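PDB 6MKE: peptidylprolyl Isomerase from Naegleria fowleri, which probably catalyses cis-trans isomerisation of peptide bonds preceding proline, as an FKBP-family enzyme, and binds the macrolide FK506. Local coordinates for residues A[42-47]-A[119-124]; A[77-82]-A[94-99]. All coordinates share one frame; numbering follows the deposited sequence.

Contact 1. Residues A[42-47]-A[119-124]; sequences VSVHYT and FEIELL. With FK5 (8-deethyl-8-[but-3-enyl]-ascomycin), chain E.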
loop_
_atom_site.group_PDB
_atom_site.type_symbol
_atom_site.label_atom_id
_atom_site.label_comp_id
_atom_site.label_asym_id
_atom_site.label_seq_id
_atom_site.Cartn_x
_atom_site.Cartn_y
_atom_site.Cartn_z
ATOM N N VAL A 42 -3.314 9.551 -7.522
ATOM C CA VAL A 42 -2.001 9.305 -6.935
ATOM C C VAL A 42 -1.206 8.371 -7.839
ATOM O O VAL A 42 -1.766 7.420 -8.400
ATOM C CB VAL A 42 -2.170 8.714 -5.522
ATOM C CG1 VAL A 42 -0.868 8.156 -4.994
ATOM C CG2 VAL A 42 -2.741 9.761 -4.574
ATOM N N SER A 43 0.096 8.627 -7.972
ATOM C CA SER A 43 1.000 7.797 -8.759
ATOM C C SER A 43 2.031 7.167 -7.835
ATOM O O SER A 43 2.674 7.867 -7.047
ATOM C CB SER A 43 1.699 8.616 -9.849
ATOM O OG SER A 43 0.774 9.088 -10.812
ATOM N N VAL A 44 2.189 5.841 -7.929
ATOM C CA VAL A 44 3.082 5.103 -7.042
ATOM C C VAL A 44 3.853 4.032 -7.804
ATOM O O VAL A 44 3.481 3.620 -8.905
ATOM C CB VAL A 44 2.326 4.429 -5.869
ATOM C CG1 VAL A 44 1.516 5.440 -5.078
ATOM C CG2 VAL A 44 1.438 3.308 -6.385
ATOM N N HIS A 45 4.950 3.591 -7.191
ATOM C CA HIS A 45 5.562 2.297 -7.455
ATOM C C HIS A 45 5.185 1.350 -6.323
ATOM O O HIS A 45 5.075 1.762 -5.166
ATOM C CB HIS A 45 7.087 2.397 -7.537
ATOM C CG HIS A 45 7.595 3.087 -8.764
ATOM N ND1 HIS A 45 6.981 2.975 -9.993
ATOM C CD2 HIS A 45 8.669 3.890 -8.952
ATOM C CE1 HIS A 45 7.652 3.683 -10.883
ATOM N NE2 HIS A 45 8.679 4.250 -10.277
ATOM N N TYR A 46 4.991 0.075 -6.650
ATOM C CA TYR A 46 4.689 -0.874 -5.591
ATOM C C TYR A 46 5.214 -2.257 -5.937
ATOM O O TYR A 46 5.451 -2.591 -7.101
ATOM C CB TYR A 46 3.183 -0.924 -5.278
ATOM C CG TYR A 46 2.328 -1.703 -6.253
ATOM C CD1 TYR A 46 2.194 -3.086 -6.146
ATOM C CD2 TYR A 46 1.620 -1.051 -7.256
ATOM C CE1 TYR A 46 1.406 -3.796 -7.031
ATOM C CE2 TYR A 46 0.824 -1.750 -8.139
ATOM C CZ TYR A 46 0.719 -3.121 -8.023
ATOM O OH TYR A 46 -0.075 -3.816 -8.904
ATOM N N THR A 47 5.399 -3.052 -4.887
ATOM C CA THR A 47 5.734 -4.464 -4.982
ATOM C C THR A 47 4.997 -5.184 -3.867
ATOM O O THR A 47 5.112 -4.801 -2.702
ATOM C CB THR A 47 7.246 -4.701 -4.860
ATOM O OG1 THR A 47 7.925 -4.052 -5.942
ATOM C CG2 THR A 47 7.557 -6.189 -4.889
ATOM N N PHE A 119 3.244 -4.853 1.249
ATOM C CA PHE A 119 3.398 -3.960 0.109
ATOM C C PHE A 119 4.504 -2.952 0.371
ATOM O O PHE A 119 4.529 -2.304 1.421
ATOM C CB PHE A 119 2.101 -3.200 -0.198
ATOM C CG PHE A 119 1.098 -3.991 -0.980
ATOM C CD1 PHE A 119 1.236 -4.150 -2.348
ATOM C CD2 PHE A 119 -0.001 -4.550 -0.353
ATOM C CE1 PHE A 119 0.308 -4.868 -3.071
ATOM C CE2 PHE A 119 -0.940 -5.263 -1.073
ATOM C CZ PHE A 119 -0.784 -5.425 -2.433
ATOM N N GLU A 120 5.405 -2.823 -0.591
ATOM C CA GLU A 120 6.407 -1.765 -0.609
ATOM C C GLU A 120 5.910 -0.694 -1.575
ATOM O O GLU A 120 5.880 -0.915 -2.788
ATOM C CB GLU A 120 7.763 -2.328 -1.025
ATOM C CG GLU A 120 8.917 -1.360 -0.940
ATOM C CD GLU A 120 10.230 -2.025 -1.290
ATOM O OE1 GLU A 120 10.689 -2.888 -0.510
ATOM O OE2 GLU A 120 10.788 -1.705 -2.361
ATOM N N ILE A 121 5.496 0.456 -1.039
ATOM C CA ILE A 121 4.875 1.518 -1.824
ATOM C C ILE A 121 5.736 2.773 -1.760
ATOM O O ILE A 121 6.215 3.156 -0.687
ATOM C CB ILE A 121 3.448 1.824 -1.323
ATOM C CG1 ILE A 121 2.610 0.545 -1.256
ATOM C CG2 ILE A 121 2.775 2.860 -2.209
ATOM C CD1 ILE A 121 1.263 0.742 -0.589
ATOM N N GLU A 122 5.922 3.419 -2.910
ATOM C CA GLU A 122 6.610 4.704 -2.994
ATOM C C GLU A 122 5.657 5.734 -3.586
ATOM O O GLU A 122 5.217 5.590 -4.732
ATOM C CB GLU A 122 7.884 4.604 -3.837
ATOM C CG GLU A 122 8.579 5.946 -4.029
ATOM C CD GLU A 122 9.836 5.846 -4.868
ATOM O OE1 GLU A 122 10.168 4.730 -5.317
ATOM O OE2 GLU A 122 10.495 6.885 -5.075
ATOM N N LEU A 123 5.347 6.770 -2.809
ATOM C CA LEU A 123 4.428 7.824 -3.232
ATOM C C LEU A 123 5.195 8.813 -4.100
ATOM O O LEU A 123 5.985 9.617 -3.598
ATOM C CB LEU A 123 3.805 8.502 -2.014
ATOM C CG LEU A 123 2.865 9.689 -2.216
ATOM C CD1 LEU A 123 1.907 9.431 -3.357
ATOM C CD2 LEU A 123 2.090 9.972 -0.935
ATOM N N LEU A 124 4.959 8.758 -5.414
ATOM C CA LEU A 124 5.712 9.581 -6.358
ATOM C C LEU A 124 5.128 10.985 -6.481
ATOM O O LEU A 124 5.852 11.980 -6.358
ATOM C CB LEU A 124 5.745 8.904 -7.728
ATOM C CG LEU A 124 6.362 7.506 -7.777
ATOM C CD1 LEU A 124 6.104 6.858 -9.129
ATOM C CD2 LEU A 124 7.858 7.579 -7.488
HETATM C C1 FK5 E . -5.862 -3.357 -5.329
HETATM C C2 FK5 E . -4.427 -3.614 -4.874
HETATM C C3 FK5 E . -3.747 -2.330 -4.399
HETATM C C4 FK5 E . -3.315 -1.473 -5.585
HETATM C C5 FK5 E . -2.435 -2.259 -6.539
HETATM C C6 FK5 E . -3.137 -3.514 -7.010
HETATM C C8 FK5 E . -3.207 -5.565 -5.607
HETATM C C9 FK5 E . -2.215 -6.260 -6.548
HETATM C C10 FK5 E . -2.746 -7.157 -7.686
HETATM C C11 FK5 E . -4.127 -7.751 -7.360
HETATM C C12 FK5 E . -4.811 -8.236 -8.640
HETATM C C13 FK5 E . -4.824 -7.175 -9.720
HETATM C C14 FK5 E . -3.405 -6.682 -9.968
HETATM C C15 FK5 E . -3.290 -5.544 -10.969
HETATM C C16 FK5 E . -4.277 -4.409 -10.764
HETATM C C17 FK5 E . -3.996 -3.145 -11.590
HETATM C C18 FK5 E . -4.601 -3.247 -12.997
HETATM C C19 FK5 E . -6.099 -3.085 -13.072
HETATM C C20 FK5 E . -6.912 -4.123 -12.919
HETATM C C21 FK5 E . -8.421 -4.103 -12.857
HETATM C C22 FK5 E . -8.814 -4.126 -11.379
HETATM C C23 FK5 E . -8.766 -2.787 -10.675
HETATM C C24 FK5 E . -8.731 -2.852 -9.148
HETATM C C25 FK5 E . -7.355 -3.189 -8.556
HETATM C C26 FK5 E . -7.470 -3.505 -7.052
HETATM C C27 FK5 E . -8.393 -4.659 -6.725
HETATM C C28 FK5 E . -9.494 -4.456 -6.011
HETATM C C29 FK5 E . -10.568 -5.441 -5.670
HETATM C C30 FK5 E . -10.995 -5.301 -4.197
HETATM C C31 FK5 E . -12.098 -6.268 -3.814
HETATM C C32 FK5 E . -13.309 -6.009 -4.699
HETATM C C33 FK5 E . -12.941 -6.169 -6.162
HETATM C C34 FK5 E . -11.806 -5.229 -6.560
HETATM C C35 FK5 E . -4.043 -8.881 -6.336
HETATM C C36 FK5 E . -2.498 -2.875 -11.688
HETATM C C37 FK5 E . -6.581 -1.677 -13.273
HETATM C C38 FK5 E . -8.996 -5.318 -13.610
HETATM C C39 FK5 E . -10.476 -5.225 -13.804
HETATM C C40 FK5 E . -11.081 -4.456 -14.654
HETATM C C41 FK5 E . -6.347 -2.070 -8.809
HETATM C C42 FK5 E . -7.988 -5.999 -7.268
HETATM C C43 FK5 E . -6.784 -7.839 -10.909
HETATM C C44 FK5 E . -2.229 -6.333 -12.956
HETATM C C45 FK5 E . -12.076 -7.054 -1.558
HETATM N N7 FK5 E . -3.588 -4.303 -5.861
HETATM O O1 FK5 E . -6.126 -3.769 -6.582
HETATM O O2 FK5 E . -6.679 -2.832 -4.628
HETATM O O3 FK5 E . -3.593 -6.201 -4.633
HETATM O O4 FK5 E . -1.022 -6.086 -6.385
HETATM O O5 FK5 E . -2.849 -6.212 -8.734
HETATM O O6 FK5 E . -1.916 -8.170 -8.153
HETATM O O7 FK5 E . -5.369 -7.713 -10.925
HETATM O O8 FK5 E . -3.453 -6.106 -12.271
HETATM O O9 FK5 E . -9.130 -5.138 -10.792
HETATM O O10 FK5 E . -9.157 -1.592 -8.624
HETATM O O11 FK5 E . -12.518 -6.056 -2.466
HETATM O O12 FK5 E . -14.380 -6.891 -4.358
HETATM O O HOH W 1 8.901 -1.711 -5.093
#
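Two antiparallel strands of the FKBP beta-sheet, 42-47 and 119-124, pair by a regular backbone ladder in which Thr47 faces Glu120 and His45 faces Glu122 as hydrogen-bonded pairs. Glu120 N reaches Thr47 O at 2.9 Å, nearly straight at 171°, and Glu122 N bonds His45 O; Leu124 N to Ser43 O carries the ladder on. Tyr46 CA and Glu120 O approach to 3.0 Å, a CA-H...O contact between the rungs. Val44, Tyr46, Ile121 and Leu123 share the face turned to helix 77-84. On this concave side, where FKBPs hold their ligands, the Tyr46 and Phe119 side chains run alongside each other, Tyr46 CD1 coming to the edge of the Phe119 ring, 4.0 Å from CE1. With CG between the backbone N and carbonyl carbon (chi1 78°), Tyr46 lays a ring face against FK5 C5, 3.6 Å from its CZ, while its OH bonds Asp57. Phe119 offers its edge to FK5 O4. The other face carries His45, whose ring has Leu124 CD1 centred 3.8 Å above it in a CH-pi contact; Glu122 OE1 lies at the ring edge. A water bonds Thr47 OG1 at 2.7 Å, and Ser58 OG bonds the same threonine hydroxyl.

Contact 2. Residues A[77-82]-A[94-99]; sequences RGWDLG and FEIPSD. With FK5 (8-deethyl-8-[but-3-enyl]-ascomycin), chain E.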
loop_
_atom_site.group_PDB
_atom_site.type_symbol
_atom_site.label_atom_id
_atom_site.label_comp_id
_atom_site.label_asym_id
_atom_site.label_seq_id
_atom_site.Cartn_x
_atom_site.Cartn_y
_atom_site.Cartn_z
ATOM N N ARG A 77 -8.882 -1.658 1.218
ATOM C CA ARG A 77 -8.970 -0.694 2.311
ATOM C C ARG A 77 -7.596 -0.327 2.861
ATOM O O ARG A 77 -7.335 0.840 3.176
ATOM C CB ARG A 77 -9.859 -1.268 3.414
ATOM C CG ARG A 77 -10.136 -0.335 4.571
ATOM C CD ARG A 77 -11.382 -0.787 5.314
ATOM N NE ARG A 77 -11.226 -2.112 5.906
ATOM C CZ ARG A 77 -11.104 -2.332 7.210
ATOM N NH1 ARG A 77 -11.126 -1.315 8.059
ATOM N NH2 ARG A 77 -10.968 -3.568 7.669
ATOM N N GLY A 78 -6.703 -1.311 2.983
ATOM C CA GLY A 78 -5.370 -1.032 3.490
ATOM C C GLY A 78 -4.602 -0.034 2.646
ATOM O O GLY A 78 -3.785 0.727 3.171
ATOM N N TRP A 79 -4.851 -0.015 1.335
ATOM C CA TRP A 79 -4.163 0.933 0.462
ATOM C C TRP A 79 -4.710 2.347 0.615
ATOM O O TRP A 79 -3.936 3.308 0.670
ATOM C CB TRP A 79 -4.266 0.481 -0.996
ATOM C CG TRP A 79 -3.044 -0.235 -1.495
ATOM C CD1 TRP A 79 -2.528 -1.408 -1.023
ATOM C CD2 TRP A 79 -2.192 0.173 -2.573
ATOM N NE1 TRP A 79 -1.406 -1.752 -1.739
ATOM C CE2 TRP A 79 -1.182 -0.799 -2.699
ATOM C CE3 TRP A 79 -2.191 1.264 -3.450
ATOM C CZ2 TRP A 79 -0.178 -0.711 -3.660
ATOM C CZ3 TRP A 79 -1.191 1.351 -4.399
ATOM C CH2 TRP A 79 -0.200 0.369 -4.498
ATOM N N ASP A 80 -6.036 2.497 0.667
ATOM C CA ASP A 80 -6.620 3.817 0.891
ATOM C C ASP A 80 -6.118 4.416 2.200
ATOM O O ASP A 80 -5.657 5.562 2.238
ATOM C CB ASP A 80 -8.150 3.732 0.885
ATOM C CG ASP A 80 -8.753 4.049 -0.478
ATOM O OD1 ASP A 80 -8.135 4.824 -1.239
ATOM O OD2 ASP A 80 -9.851 3.532 -0.786
ATOM N N LEU A 81 -6.190 3.642 3.286
ATOM C CA LEU A 81 -5.734 4.138 4.579
ATOM C C LEU A 81 -4.223 4.312 4.619
ATOM O O LEU A 81 -3.727 5.235 5.277
ATOM C CB LEU A 81 -6.176 3.191 5.693
ATOM C CG LEU A 81 -7.677 3.171 5.974
ATOM C CD1 LEU A 81 -8.002 2.151 7.050
ATOM C CD2 LEU A 81 -8.153 4.558 6.375
ATOM N N GLY A 82 -3.480 3.448 3.932
ATOM C CA GLY A 82 -2.033 3.505 3.994
ATOM C C GLY A 82 -1.439 4.656 3.210
ATOM O O GLY A 82 -0.622 5.418 3.739
ATOM N N PHE A 94 4.356 -1.801 3.990
ATOM C CA PHE A 94 3.078 -1.963 4.669
ATOM C C PHE A 94 2.802 -3.430 4.972
ATOM O O PHE A 94 3.075 -4.308 4.148
ATOM C CB PHE A 94 1.931 -1.388 3.828
ATOM C CG PHE A 94 1.921 0.116 3.753
ATOM C CD1 PHE A 94 1.142 0.861 4.624
ATOM C CD2 PHE A 94 2.688 0.783 2.814
ATOM C CE1 PHE A 94 1.130 2.244 4.561
ATOM C CE2 PHE A 94 2.680 2.170 2.745
ATOM C CZ PHE A 94 1.901 2.898 3.619
ATOM N N GLU A 95 2.259 -3.688 6.160
ATOM C CA GLU A 95 1.690 -4.986 6.510
ATOM C C GLU A 95 0.179 -4.811 6.567
ATOM O O GLU A 95 -0.336 -4.102 7.438
ATOM C CB GLU A 95 2.233 -5.511 7.837
ATOM C CG GLU A 95 1.740 -6.919 8.171
ATOM C CD GLU A 95 2.464 -7.544 9.352
ATOM O OE1 GLU A 95 1.824 -7.749 10.405
ATOM O OE2 GLU A 95 3.674 -7.836 9.224
ATOM N N ILE A 96 -0.522 -5.453 5.641
ATOM C CA ILE A 96 -1.958 -5.284 5.451
ATOM C C ILE A 96 -2.638 -6.606 5.800
ATOM O O ILE A 96 -2.504 -7.584 5.050
ATOM C CB ILE A 96 -2.288 -4.855 4.016
ATOM C CG1 ILE A 96 -1.572 -3.545 3.662
ATOM C CG2 ILE A 96 -3.795 -4.717 3.827
ATOM C CD1 ILE A 96 -1.991 -2.976 2.316
ATOM N N PRO A 97 -3.374 -6.688 6.907
ATOM C CA PRO A 97 -4.092 -7.926 7.226
ATOM C C PRO A 97 -5.174 -8.215 6.199
ATOM O O PRO A 97 -5.576 -7.351 5.414
ATOM C CB PRO A 97 -4.697 -7.649 8.611
ATOM C CG PRO A 97 -3.922 -6.491 9.153
ATOM C CD PRO A 97 -3.522 -5.675 7.966
ATOM N N SER A 98 -5.650 -9.463 6.220
ATOM C CA SER A 98 -6.651 -9.897 5.251
ATOM C C SER A 98 -7.912 -9.042 5.323
ATOM O O SER A 98 -8.490 -8.696 4.287
ATOM C CB SER A 98 -6.992 -11.371 5.473
ATOM O OG SER A 98 -7.543 -11.577 6.763
ATOM N N ASP A 99 -8.356 -8.685 6.532
ATOM C CA ASP A 99 -9.566 -7.868 6.606
ATOM C C ASP A 99 -9.330 -6.421 6.186
ATOM O O ASP A 99 -10.292 -5.644 6.155
ATOM C CB ASP A 99 -10.180 -7.923 8.012
ATOM C CG ASP A 99 -9.240 -7.434 9.092
ATOM O OD1 ASP A 99 -8.030 -7.725 9.009
ATOM O OD2 ASP A 99 -9.719 -6.762 10.033
HETATM C C1 FK5 E . -5.862 -3.357 -5.329
HETATM C C2 FK5 E . -4.427 -3.614 -4.874
HETATM C C3 FK5 E . -3.747 -2.330 -4.399
HETATM C C4 FK5 E . -3.315 -1.473 -5.585
HETATM C C5 FK5 E . -2.435 -2.259 -6.539
HETATM C C6 FK5 E . -3.137 -3.514 -7.010
HETATM C C8 FK5 E . -3.207 -5.565 -5.607
HETATM C C9 FK5 E . -2.215 -6.260 -6.548
HETATM C C10 FK5 E . -2.746 -7.157 -7.686
HETATM C C11 FK5 E . -4.127 -7.751 -7.360
HETATM C C12 FK5 E . -4.811 -8.236 -8.640
HETATM C C13 FK5 E . -4.824 -7.175 -9.720
HETATM C C14 FK5 E . -3.405 -6.682 -9.968
HETATM C C15 FK5 E . -3.290 -5.544 -10.969
HETATM C C16 FK5 E . -4.277 -4.409 -10.764
HETATM C C17 FK5 E . -3.996 -3.145 -11.590
HETATM C C18 FK5 E . -4.601 -3.247 -12.997
HETATM C C19 FK5 E . -6.099 -3.085 -13.072
HETATM C C20 FK5 E . -6.912 -4.123 -12.919
HETATM C C21 FK5 E . -8.421 -4.103 -12.857
HETATM C C22 FK5 E . -8.814 -4.126 -11.379
HETATM C C23 FK5 E . -8.766 -2.787 -10.675
HETATM C C24 FK5 E . -8.731 -2.852 -9.148
HETATM C C25 FK5 E . -7.355 -3.189 -8.556
HETATM C C26 FK5 E . -7.470 -3.505 -7.052
HETATM C C27 FK5 E . -8.393 -4.659 -6.725
HETATM C C28 FK5 E . -9.494 -4.456 -6.011
HETATM C C29 FK5 E . -10.568 -5.441 -5.670
HETATM C C30 FK5 E . -10.995 -5.301 -4.197
HETATM C C31 FK5 E . -12.098 -6.268 -3.814
HETATM C C32 FK5 E . -13.309 -6.009 -4.699
HETATM C C33 FK5 E . -12.941 -6.169 -6.162
HETATM C C34 FK5 E . -11.806 -5.229 -6.560
HETATM C C35 FK5 E . -4.043 -8.881 -6.336
HETATM C C36 FK5 E . -2.498 -2.875 -11.688
HETATM C C37 FK5 E . -6.581 -1.677 -13.273
HETATM C C38 FK5 E . -8.996 -5.318 -13.610
HETATM C C39 FK5 E . -10.476 -5.225 -13.804
HETATM C C40 FK5 E . -11.081 -4.456 -14.654
HETATM C C41 FK5 E . -6.347 -2.070 -8.809
HETATM C C42 FK5 E . -7.988 -5.999 -7.268
HETATM C C43 FK5 E . -6.784 -7.839 -10.909
HETATM C C44 FK5 E . -2.229 -6.333 -12.956
HETATM C C45 FK5 E . -12.076 -7.054 -1.558
HETATM N N7 FK5 E . -3.588 -4.303 -5.861
HETATM O O1 FK5 E . -6.126 -3.769 -6.582
HETATM O O2 FK5 E . -6.679 -2.832 -4.628
HETATM O O3 FK5 E . -3.593 -6.201 -4.633
HETATM O O4 FK5 E . -1.022 -6.086 -6.385
HETATM O O5 FK5 E . -2.849 -6.212 -8.734
HETATM O O6 FK5 E . -1.916 -8.170 -8.153
HETATM O O7 FK5 E . -5.369 -7.713 -10.925
HETATM O O8 FK5 E . -3.453 -6.106 -12.271
HETATM O O9 FK5 E . -9.130 -5.138 -10.792
HETATM O O10 FK5 E . -9.157 -1.592 -8.624
HETATM O O11 FK5 E . -12.518 -6.056 -2.466
HETATM O O12 FK5 E . -14.380 -6.891 -4.358
HETATM O O HOH W 2 -11.507 -4.117 3.687
#
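Apolar packing joins helix 77-82 to strand 94-96, chiefly through Phe94 and Ile96, whose side chains leave the strand toward the helix. Phe94 sets its CE1 3.5 Å from Gly82 CA, with CZ beside the carbonyl of the same glycine. One turn earlier in the helix, Gly78 meets Ile96 in the same way: CG2 lies 4.0 Å from Gly78 CA, and CD1 runs on to Trp79, 3.7 Å from its CD1. Ile96 has CG1 anti to its carbonyl carbon and an extended chain beyond (chi2 -173°), which carries CD1 forward to the indole while CG2 stays over the glycine. The two glycines thus present bare backbone to the strand's side chains. This is the short helix of the FKBP fold lying across the concave face of its sheet, and Trp79 forms the floor of the ligand pocket. FK5 C3 sits 3.3 Å above the indole plane, over its centre, and C4 lies over the six-membered part, so the piperidine ring of the drug rests on the aromatic face. Phe119 and Tyr46 meet the same indole edge-to-face. Polar contacts gather at the start of the helix. Arg77, bent at chi3 (63°), turns its guanidinium so that NH2 donates to Asp99 O at 2.7 Å. The oxygen lies close to the guanidinium plane, yet the donor stands 44° out of the carbonyl plane. A water accepts from Arg77 NE at 3.0 Å and donates to Asp99 O, giving that carbonyl a second donor. The Asp99 carboxylate forms a salt bridge with Arg21, and its OD2 stays 4.2 Å from Arg77 NH2.

How the contacts relate
The two contacts, with centres about 13 Å apart, share one antiparallel sheet, contact 1 within it and contact 2 between it and the helix on its concave side. Strand 41-50 of contact 1 comes first in the chain, then helix 77-84 and strand 91-96 of contact 2, and finally strand 117-126, which pairs with both 41-50 and 91-96. Contact 2 therefore falls within the chain that contact 1 closes. A probable backbone bond from Phe94 N to Phe119 O, 2.6 Å long, joins them in the sheet. Trp79 bridges them on the helix side: Ile121 CD1 lies 3.6 Å from its CE2. Tyr46 and Phe119 from contact 1 and Trp79 from contact 2 together line the pocket that holds FK5.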